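PDB 1Q1R: putidaredoxin reductase from Pseudomonas putida, which probably passes electrons from NADH through its bound FAD to the iron-sulfur protein putidaredoxin, which supplies the cytochrome P450cam monooxygenase. Local coordinates for residues Gly346-Ile351 against Tyr365-Arg370; Leu394-Asn399 against Lys409-Ala414; Glu29-Leu34 against Asn74-Gly79. All coordinates share one frame; numbering follows the deposited sequence.

From the N terminus, interaction 3 closes first: strand 31-35 meets strand 75-78 after a 39-residue connection that includes helix 67-72, at one edge of the parallel sheet of the FAD-binding part. Interaction 1 follows far down the chain, where 346-351 and 365-370 close the hairpin at the edge of the antiparallel sheet in the C-terminal part. Interaction 2 comes last, laying 394-399 on the final helix. The three loops run in series, none nested or crossed. Interactions 1 and 2 touch, since Pro398 rests against Arg349, Leu366 and Asp369; interaction 3 lies across the molecule, its centre about 46 Å from that of interaction 1.

Interaction 1 (Gly346-Ile351 against Tyr365-Arg370); sequences GYDRII and YLQGDR
Leu366 O is gripped by two successive backbone amides: Asp348 N donates to it at 2.8 Å, in the carbonyl plane, while Arg349 N adds a weak, bent bond at 3.3 Å. Leu366 N answers with a nearly straight bond to Arg349 O at 2.9 Å. The carboxylate of Asp348 is brought toward the turn after the other strand, its CG lying between the backbone N and the carbonyl carbon (chi1 51°). Gly368 N lies 2.8 Å from Asp348 OD2 and 3.3 Å from Asp348 OD1, both weak bonds, the one to OD1 straighter. Gly368 belongs to a type II' turn from Gln367 to Arg370, which the aspartate thus meets.

On the side of Ile350 and Tyr365, the edge of the Tyr365 ring meets the face of Tyr347 in a T-shaped pair, with planes at 85° and Tyr365 CD2 3.7 Å from Tyr347 CD2. Ile350 lies alongside Tyr365, its CG2 4.0 Å from Tyr365 CD2. Helix 191-204 covers this aromatic patch through Pro191, Pro192 and Val193. On the other side, Arg349 NH2 makes a long salt bridge to Asp369 OD1 at 3.9 Å, while Ile351 CD1 lies over one face of the guanidinium. Two residues, Asp348 and Arg349, thus stand opposite the single Leu366: a classic beta bulge in the antiparallel hairpin of strands 349-353 and 360-367.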
loop_
_atom_site.group_PDB
_atom_site.type_symbol
_atom_site.label_atom_id
_atom_site.label_comp_id
_atom_site.label_asym_id
_atom_site.label_seq_id
_atom_site.Cartn_x
_atom_site.Cartn_y
_atom_site.Cartn_z
ATOM N N GLY A 346 6.231 -17.801 4.875
ATOM C CA GLY A 346 6.290 -19.103 5.517
ATOM C C GLY A 346 5.793 -20.293 4.714
ATOM O O GLY A 346 5.669 -21.395 5.253
ATOM N N TYR A 347 5.508 -20.087 3.433
ATOM C CA TYR A 347 5.016 -21.170 2.589
ATOM C C TYR A 347 6.152 -22.130 2.256
ATOM O O TYR A 347 7.305 -21.713 2.114
ATOM C CB TYR A 347 4.415 -20.606 1.294
ATOM C CG TYR A 347 5.437 -20.162 0.272
ATOM C CD1 TYR A 347 5.964 -21.063 -0.652
ATOM C CD2 TYR A 347 5.898 -18.848 0.246
ATOM C CE1 TYR A 347 6.926 -20.666 -1.576
ATOM C CE2 TYR A 347 6.861 -18.441 -0.674
ATOM C CZ TYR A 347 7.370 -19.355 -1.579
ATOM O OH TYR A 347 8.335 -18.961 -2.477
ATOM N N ASP A 348 5.825 -23.414 2.136
ATOM C CA ASP A 348 6.828 -24.417 1.806
ATOM C C ASP A 348 6.562 -25.025 0.437
ATOM O O ASP A 348 7.245 -25.958 0.020
ATOM C CB ASP A 348 6.875 -25.514 2.870
ATOM C CG ASP A 348 5.517 -26.087 3.174
ATOM O OD1 ASP A 348 4.823 -26.509 2.227
ATOM O OD2 ASP A 348 5.147 -26.121 4.365
ATOM N N ARG A 349 5.558 -24.496 -0.255
ATOM C CA ARG A 349 5.233 -24.960 -1.598
ATOM C C ARG A 349 4.047 -24.223 -2.195
ATOM O O ARG A 349 3.190 -23.704 -1.482
ATOM C CB ARG A 349 4.951 -26.462 -1.621
ATOM C CG ARG A 349 3.667 -26.888 -0.940
ATOM C CD ARG A 349 3.102 -28.106 -1.646
ATOM N NE ARG A 349 2.013 -28.724 -0.900
ATOM C CZ ARG A 349 1.191 -29.636 -1.408
ATOM N NH1 ARG A 349 1.333 -30.031 -2.667
ATOM N NH2 ARG A 349 0.231 -30.157 -0.655
ATOM N N ILE A 350 4.014 -24.180 -3.516
ATOM C CA ILE A 350 2.936 -23.514 -4.216
ATOM C C ILE A 350 2.287 -24.496 -5.171
ATOM O O ILE A 350 2.909 -25.470 -5.601
ATOM C CB ILE A 350 3.441 -22.305 -5.033
ATOM C CG1 ILE A 350 4.205 -22.792 -6.265
ATOM C CG2 ILE A 350 4.341 -21.428 -4.169
ATOM C CD1 ILE A 350 4.534 -21.697 -7.255
ATOM N N ILE A 351 1.027 -24.238 -5.483
ATOM C CA ILE A 351 0.281 -25.065 -6.413
ATOM C C ILE A 351 -0.324 -24.096 -7.413
ATOM O O ILE A 351 -1.054 -23.176 -7.038
ATOM C CB ILE A 351 -0.842 -25.859 -5.702
ATOM C CG1 ILE A 351 -0.225 -26.838 -4.698
ATOM C CG2 ILE A 351 -1.685 -26.601 -6.733
ATOM C CD1 ILE A 351 -1.231 -27.673 -3.946
ATOM N N TYR A 365 -0.471 -20.615 -2.089
ATOM C CA TYR A 365 0.711 -20.721 -1.239
ATOM C C TYR A 365 0.337 -21.538 -0.010
ATOM O O TYR A 365 -0.546 -21.148 0.755
ATOM C CB TYR A 365 1.195 -19.332 -0.812
ATOM C CG TYR A 365 1.702 -18.490 -1.961
ATOM C CD1 TYR A 365 0.823 -17.955 -2.903
ATOM C CD2 TYR A 365 3.065 -18.251 -2.121
ATOM C CE1 TYR A 365 1.289 -17.206 -3.979
ATOM C CE2 TYR A 365 3.542 -17.501 -3.192
ATOM C CZ TYR A 365 2.652 -16.983 -4.116
ATOM O OH TYR A 365 3.128 -16.251 -5.179
ATOM N N LEU A 366 1.008 -22.673 0.175
ATOM C CA LEU A 366 0.716 -23.541 1.307
ATOM C C LEU A 366 1.897 -23.802 2.232
ATOM O O LEU A 366 3.057 -23.762 1.827
ATOM C CB LEU A 366 0.184 -24.899 0.820
ATOM C CG LEU A 366 -1.109 -24.967 0.002
ATOM C CD1 LEU A 366 -0.859 -24.460 -1.409
ATOM C CD2 LEU A 366 -1.610 -26.405 -0.035
ATOM N N GLN A 367 1.566 -24.062 3.491
ATOM C CA GLN A 367 2.541 -24.405 4.513
ATOM C C GLN A 367 1.959 -25.722 5.002
ATOM O O GLN A 367 1.110 -25.748 5.892
ATOM C CB GLN A 367 2.545 -23.381 5.644
ATOM C CG GLN A 367 3.662 -23.608 6.644
ATOM C CD GLN A 367 3.638 -22.616 7.788
ATOM O OE1 GLN A 367 4.585 -22.538 8.572
ATOM N NE2 GLN A 367 2.555 -21.859 7.897
ATOM N N GLY A 368 2.402 -26.814 4.391
ATOM C CA GLY A 368 1.865 -28.114 4.740
ATOM C C GLY A 368 0.622 -28.278 3.885
ATOM O O GLY A 368 0.713 -28.322 2.657
ATOM N N ASP A 369 -0.540 -28.355 4.523
ATOM C CA ASP A 369 -1.797 -28.491 3.797
ATOM C C ASP A 369 -2.656 -27.249 3.997
ATOM O O ASP A 369 -3.756 -27.147 3.454
ATOM C CB ASP A 369 -2.570 -29.724 4.269
ATOM C CG ASP A 369 -1.857 -31.021 3.941
ATOM O OD1 ASP A 369 -1.350 -31.164 2.807
ATOM O OD2 ASP A 369 -1.816 -31.905 4.819
ATOM N N ARG A 370 -2.149 -26.309 4.787
ATOM C CA ARG A 370 -2.869 -25.074 5.057
ATOM C C ARG A 370 -2.575 -24.028 3.985
ATOM O O ARG A 370 -1.414 -23.773 3.655
ATOM C CB ARG A 370 -2.474 -24.513 6.423
ATOM C CG ARG A 370 -3.123 -23.171 6.724
ATOM C CD ARG A 370 -2.514 -22.499 7.940
ATOM N NE ARG A 370 -3.015 -21.136 8.087
ATOM C CZ ARG A 370 -2.552 -20.257 8.972
ATOM N NH1 ARG A 370 -1.569 -20.599 9.796
ATOM N NH2 ARG A 370 -3.073 -19.036 9.032
#

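Interaction 2 (Leu394-Asn399 against Lys409-Ala414); sequences LPVEPN and KEIIAA
Leu394 CD1 presses on Ile412 CG2 at 3.5 Å, tighter than usual for two carbons, and heads the apolar part of this contact. The CG2 branch of Ile412 is swung anti to the backbone N, since CG1 takes the place beside that nitrogen (chi1 -67°), and this places the methyl against Leu394 CD1, the two side chains crossing at a slant. One residue back, Ile411 CG2 comes up against Val396 CB at 3.8 Å, the two side chains lying at about a right angle. Val396 CG1 also approaches Ile412 CG1, more loosely, at 4.4 Å. Ile389 of helix 380-391 packs against both Val396 and Ile412.

The polar link is made by water: it accepts from Glu397 N at 2.8 Å and donates to Ile411 O at 2.8 Å, joining the loop backbone to a helix carbonyl.

Within the loop segment, Glu397 occupies the N-cap position of a short, weakly bonded helix that begins at about Pro398. Glu397 OE2 accepts from Asn399 N at 3.1 Å, using the anti lone pair.

Branched aliphatic side chains thus join the loop to helix 408-421, while a single water bridges a loop amide and a helix carbonyl that do not meet directly.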
loop_
_atom_site.group_PDB
_atom_site.type_symbol
_atom_site.label_atom_id
_atom_site.label_comp_id
_atom_site.label_asym_id
_atom_site.label_seq_id
_atom_site.Cartn_x
_atom_site.Cartn_y
_atom_site.Cartn_z
ATOM N N LEU A 394 -10.573 -23.053 5.740
ATOM C CA LEU A 394 -11.186 -24.248 5.173
ATOM C C LEU A 394 -10.157 -25.302 4.772
ATOM O O LEU A 394 -9.170 -25.002 4.100
ATOM C CB LEU A 394 -12.043 -23.884 3.961
ATOM C CG LEU A 394 -13.227 -22.947 4.198
ATOM C CD1 LEU A 394 -14.025 -22.820 2.918
ATOM C CD2 LEU A 394 -14.103 -23.484 5.313
ATOM N N PRO A 395 -10.388 -26.561 5.179
ATOM C CA PRO A 395 -9.497 -27.686 4.874
ATOM C C PRO A 395 -9.606 -28.194 3.436
ATOM O O PRO A 395 -9.896 -29.371 3.203
ATOM C CB PRO A 395 -9.927 -28.737 5.891
ATOM C CG PRO A 395 -11.400 -28.501 5.988
ATOM C CD PRO A 395 -11.492 -26.989 6.057
ATOM N N VAL A 396 -9.377 -27.313 2.470
ATOM C CA VAL A 396 -9.455 -27.707 1.069
ATOM C C VAL A 396 -8.370 -28.729 0.730
ATOM O O VAL A 396 -7.244 -28.634 1.221
ATOM C CB VAL A 396 -9.293 -26.496 0.133
ATOM C CG1 VAL A 396 -10.485 -25.568 0.274
ATOM C CG2 VAL A 396 -7.994 -25.762 0.449
ATOM N N GLU A 397 -8.713 -29.698 -0.113
ATOM C CA GLU A 397 -7.773 -30.737 -0.521
ATOM C C GLU A 397 -6.674 -30.184 -1.421
ATOM O O GLU A 397 -6.925 -29.808 -2.562
ATOM C CB GLU A 397 -8.506 -31.860 -1.259
ATOM C CG GLU A 397 -7.573 -32.935 -1.809
ATOM C CD GLU A 397 -6.647 -33.494 -0.740
ATOM O OE1 GLU A 397 -7.158 -33.972 0.296
ATOM O OE2 GLU A 397 -5.412 -33.453 -0.935
ATOM N N PRO A 398 -5.433 -30.146 -0.924
ATOM C CA PRO A 398 -4.313 -29.629 -1.716
ATOM C C PRO A 398 -4.174 -30.286 -3.087
ATOM O O PRO A 398 -3.946 -29.611 -4.093
ATOM C CB PRO A 398 -3.105 -29.904 -0.824
ATOM C CG PRO A 398 -3.679 -29.801 0.552
ATOM C CD PRO A 398 -4.979 -30.554 0.417
ATOM N N ASN A 399 -4.326 -31.606 -3.124
ATOM C CA ASN A 399 -4.183 -32.349 -4.369
ATOM C C ASN A 399 -5.215 -32.033 -5.452
ATOM O O ASN A 399 -5.105 -32.525 -6.568
ATOM C CB ASN A 399 -4.161 -33.856 -4.080
ATOM C CG ASN A 399 -3.031 -34.249 -3.136
ATOM O OD1 ASN A 399 -1.947 -33.655 -3.165
ATOM N ND2 ASN A 399 -3.274 -35.255 -2.299
ATOM N N LYS A 409 -15.339 -24.155 -6.204
ATOM C CA LYS A 409 -16.556 -24.134 -5.401
ATOM C C LYS A 409 -16.816 -25.512 -4.786
ATOM O O LYS A 409 -17.180 -25.617 -3.619
ATOM C CB LYS A 409 -17.758 -23.740 -6.263
ATOM C CG LYS A 409 -19.067 -23.643 -5.482
ATOM C CD LYS A 409 -20.284 -23.868 -6.380
ATOM C CE LYS A 409 -20.353 -22.865 -7.521
ATOM N NZ LYS A 409 -21.534 -23.113 -8.405
ATOM N N GLU A 410 -16.628 -26.567 -5.572
ATOM C CA GLU A 410 -16.861 -27.919 -5.072
ATOM C C GLU A 410 -15.776 -28.376 -4.106
ATOM O O GLU A 410 -16.046 -29.152 -3.191
ATOM C CB GLU A 410 -17.003 -28.907 -6.233
ATOM C CG GLU A 410 -18.331 -28.761 -6.977
ATOM C CD GLU A 410 -19.539 -28.720 -6.028
ATOM O OE1 GLU A 410 -19.817 -29.735 -5.338
ATOM O OE2 GLU A 410 -20.213 -27.662 -5.972
ATOM N N ILE A 411 -14.554 -27.891 -4.301
ATOM C CA ILE A 411 -13.458 -28.244 -3.407
ATOM C C ILE A 411 -13.792 -27.626 -2.051
ATOM O O ILE A 411 -13.596 -28.236 -0.994
ATOM C CB ILE A 411 -12.116 -27.676 -3.922
ATOM C CG1 ILE A 411 -11.770 -28.320 -5.270
ATOM C CG2 ILE A 411 -11.011 -27.934 -2.905
ATOM C CD1 ILE A 411 -10.541 -27.736 -5.952
ATOM N N ILE A 412 -14.318 -26.408 -2.098
ATOM C CA ILE A 412 -14.704 -25.690 -0.896
ATOM C C ILE A 412 -15.885 -26.380 -0.225
ATOM O O ILE A 412 -15.901 -26.561 0.992
ATOM C CB ILE A 412 -15.075 -24.233 -1.235
ATOM C CG1 ILE A 412 -13.819 -23.487 -1.704
ATOM C CG2 ILE A 412 -15.722 -23.557 -0.029
ATOM C CD1 ILE A 412 -14.097 -22.117 -2.281
ATOM N N ALA A 413 -16.870 -26.776 -1.024
ATOM C CA ALA A 413 -18.048 -27.453 -0.496
ATOM C C ALA A 413 -17.631 -28.693 0.280
ATOM O O ALA A 413 -18.101 -28.933 1.395
ATOM C CB ALA A 413 -18.986 -27.837 -1.635
ATOM N N ALA A 414 -16.734 -29.475 -0.307
ATOM C CA ALA A 414 -16.261 -30.694 0.333
ATOM C C ALA A 414 -15.575 -30.396 1.665
ATOM O O ALA A 414 -15.807 -31.087 2.656
ATOM C CB ALA A 414 -15.307 -31.429 -0.598
HETATM O O HOH W 1 -11.496 -30.024 -0.452
#

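Interaction 3 (Glu29-Leu34 against Asn74-Gly79); sequences EGNIRL and NIQLLG
With CG anti to the carbonyl carbon (chi1 -53°) and an extended chain beyond, Gln76 carries its amide over the side chain of Arg33, whose own chain runs extended from CG to NE. Gln76 OE1 lies over one face of the guanidinium, 3.1 Å from Arg33 NH2, with the two planes 61° apart. The angle is too poor for a hydrogen bond, so the attraction is probably electrostatic. An alanine in place of Arg33 would probably leave Gln76 OE1 without its positive neighbour, the glutamine held mainly through NE2 and its water.

Leu78 CD1 lies at the edge of the Arg33 guanidinium, and Arg99 brings a second guanidinium close. The other end of the amide is held by water: it accepts from Gln76 NE2 at 3.1 Å and from Ile32 N at 3.0 Å, and probably donates to Asn74 O. Asn31 turns its ND2 to Asn6.

Three backbone bonds join the parallel strands: Gln76 N to Ile32 O at 3.0 Å, Leu34 N to Gln76 O at 2.7 Å, and Leu78 N to Leu34 O at 2.7 Å. On the face opposite Arg33, Leu34 CD1 meets Ile75 CG2 at 3.9 Å, and Leu34 CB meets Leu77 CD1 at 3.8 Å. Helix 14-25 packs here through Ala20.

This edge of the Rossmann-type sheet is thus aliphatic toward the helices but mixed on the Arg33 side, where the contact buries Arg33 NE without a partner.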
loop_
_atom_site.group_PDB
_atom_site.type_symbol
_atom_site.label_atom_id
_atom_site.label_comp_id
_atom_site.label_asym_id
_atom_site.label_seq_id
_atom_site.Cartn_x
_atom_site.Cartn_y
_atom_site.Cartn_z
ATOM N N GLU A 29 -21.364 12.160 17.591
ATOM C CA GLU A 29 -21.925 13.509 17.712
ATOM C C GLU A 29 -20.895 14.572 18.072
ATOM O O GLU A 29 -21.127 15.763 17.865
ATOM C CB GLU A 29 -23.034 13.521 18.768
ATOM C CG GLU A 29 -24.287 12.745 18.388
ATOM C CD GLU A 29 -25.137 13.473 17.362
ATOM O OE1 GLU A 29 -24.637 13.730 16.244
ATOM O OE2 GLU A 29 -26.307 13.790 17.677
ATOM N N GLY A 30 -19.765 14.141 18.621
ATOM C CA GLY A 30 -18.727 15.079 19.006
ATOM C C GLY A 30 -18.060 15.756 17.823
ATOM O O GLY A 30 -18.497 15.613 16.682
ATOM N N ASN A 31 -16.994 16.499 18.100
ATOM C CA ASN A 31 -16.256 17.199 17.059
ATOM C C ASN A 31 -15.153 16.322 16.483
ATOM O O ASN A 31 -14.505 15.560 17.204
ATOM C CB ASN A 31 -15.649 18.482 17.621
ATOM C CG ASN A 31 -16.701 19.493 18.015
ATOM O OD1 ASN A 31 -17.324 20.124 17.158
ATOM N ND2 ASN A 31 -16.918 19.644 19.315
ATOM N N ILE A 32 -14.949 16.437 15.176
ATOM C CA ILE A 32 -13.928 15.661 14.485
ATOM C C ILE A 32 -12.966 16.600 13.767
ATOM O O ILE A 32 -13.375 17.406 12.933
ATOM C CB ILE A 32 -14.563 14.716 13.444
ATOM C CG1 ILE A 32 -15.617 13.834 14.121
ATOM C CG2 ILE A 32 -13.482 13.861 12.785
ATOM C CD1 ILE A 32 -16.414 12.978 13.161
ATOM N N ARG A 33 -11.685 16.498 14.097
ATOM C CA ARG A 33 -10.684 17.340 13.464
ATOM C C ARG A 33 -9.659 16.525 12.695
ATOM O O ARG A 33 -8.968 15.687 13.268
ATOM C CB ARG A 33 -9.956 18.200 14.504
ATOM C CG ARG A 33 -10.332 19.671 14.454
ATOM C CD ARG A 33 -9.181 20.548 14.933
ATOM N NE ARG A 33 -9.388 21.957 14.601
ATOM C CZ ARG A 33 -10.260 22.751 15.211
ATOM N NH1 ARG A 33 -11.015 22.279 16.197
ATOM N NH2 ARG A 33 -10.383 24.019 14.834
ATOM N N LEU A 34 -9.576 16.774 11.392
ATOM C CA LEU A 34 -8.611 16.103 10.535
ATOM C C LEU A 34 -7.465 17.079 10.362
ATOM O O LEU A 34 -7.679 18.212 9.946
ATOM C CB LEU A 34 -9.213 15.796 9.164
ATOM C CG LEU A 34 -9.865 14.437 8.917
ATOM C CD1 LEU A 34 -10.488 14.442 7.537
ATOM C CD2 LEU A 34 -8.824 13.321 9.028
ATOM N N ASN A 74 -19.813 17.918 8.915
ATOM C CA ASN A 74 -19.206 18.668 10.002
ATOM C C ASN A 74 -17.862 18.087 10.442
ATOM O O ASN A 74 -17.637 17.826 11.626
ATOM C CB ASN A 74 -20.168 18.726 11.193
ATOM C CG ASN A 74 -20.045 20.019 11.974
ATOM O OD1 ASN A 74 -19.009 20.300 12.584
ATOM N ND2 ASN A 74 -21.105 20.819 11.951
ATOM N N ILE A 75 -16.976 17.876 9.475
ATOM C CA ILE A 75 -15.642 17.363 9.756
ATOM C C ILE A 75 -14.679 18.496 9.422
ATOM O O ILE A 75 -14.614 18.948 8.280
ATOM C CB ILE A 75 -15.301 16.127 8.892
ATOM C CG1 ILE A 75 -16.204 14.954 9.288
ATOM C CG2 ILE A 75 -13.829 15.755 9.067
ATOM C CD1 ILE A 75 -15.932 13.674 8.518
ATOM N N GLN A 76 -13.950 18.965 10.427
ATOM C CA GLN A 76 -13.010 20.057 10.228
ATOM C C GLN A 76 -11.712 19.545 9.619
ATOM O O GLN A 76 -11.034 18.696 10.194
ATOM C CB GLN A 76 -12.731 20.751 11.563
ATOM C CG GLN A 76 -13.997 21.183 12.291
ATOM C CD GLN A 76 -13.709 21.784 13.650
ATOM O OE1 GLN A 76 -13.063 22.828 13.755
ATOM N NE2 GLN A 76 -14.185 21.124 14.703
ATOM N N LEU A 77 -11.379 20.066 8.443
ATOM C CA LEU A 77 -10.167 19.666 7.746
ATOM C C LEU A 77 -9.130 20.774 7.874
ATOM O O LEU A 77 -9.359 21.908 7.455
ATOM C CB LEU A 77 -10.485 19.394 6.272
ATOM C CG LEU A 77 -9.364 18.919 5.345
ATOM C CD1 LEU A 77 -8.753 17.631 5.872
ATOM C CD2 LEU A 77 -9.932 18.712 3.948
ATOM N N LEU A 78 -7.991 20.439 8.466
ATOM C CA LEU A 78 -6.919 21.406 8.662
ATOM C C LEU A 78 -5.684 20.928 7.904
ATOM O O LEU A 78 -4.853 20.200 8.448
ATOM C CB LEU A 78 -6.606 21.527 10.158
ATOM C CG LEU A 78 -6.165 22.889 10.699
ATOM C CD1 LEU A 78 -5.771 22.734 12.163
ATOM C CD2 LEU A 78 -5.002 23.439 9.892
ATOM N N GLY A 79 -5.573 21.344 6.645
ATOM C CA GLY A 79 -4.447 20.939 5.820
ATOM C C GLY A 79 -3.220 21.817 5.955
ATOM O O GLY A 79 -3.243 22.829 6.652
HETATM O O HOH W 2 -16.277 18.882 14.126
#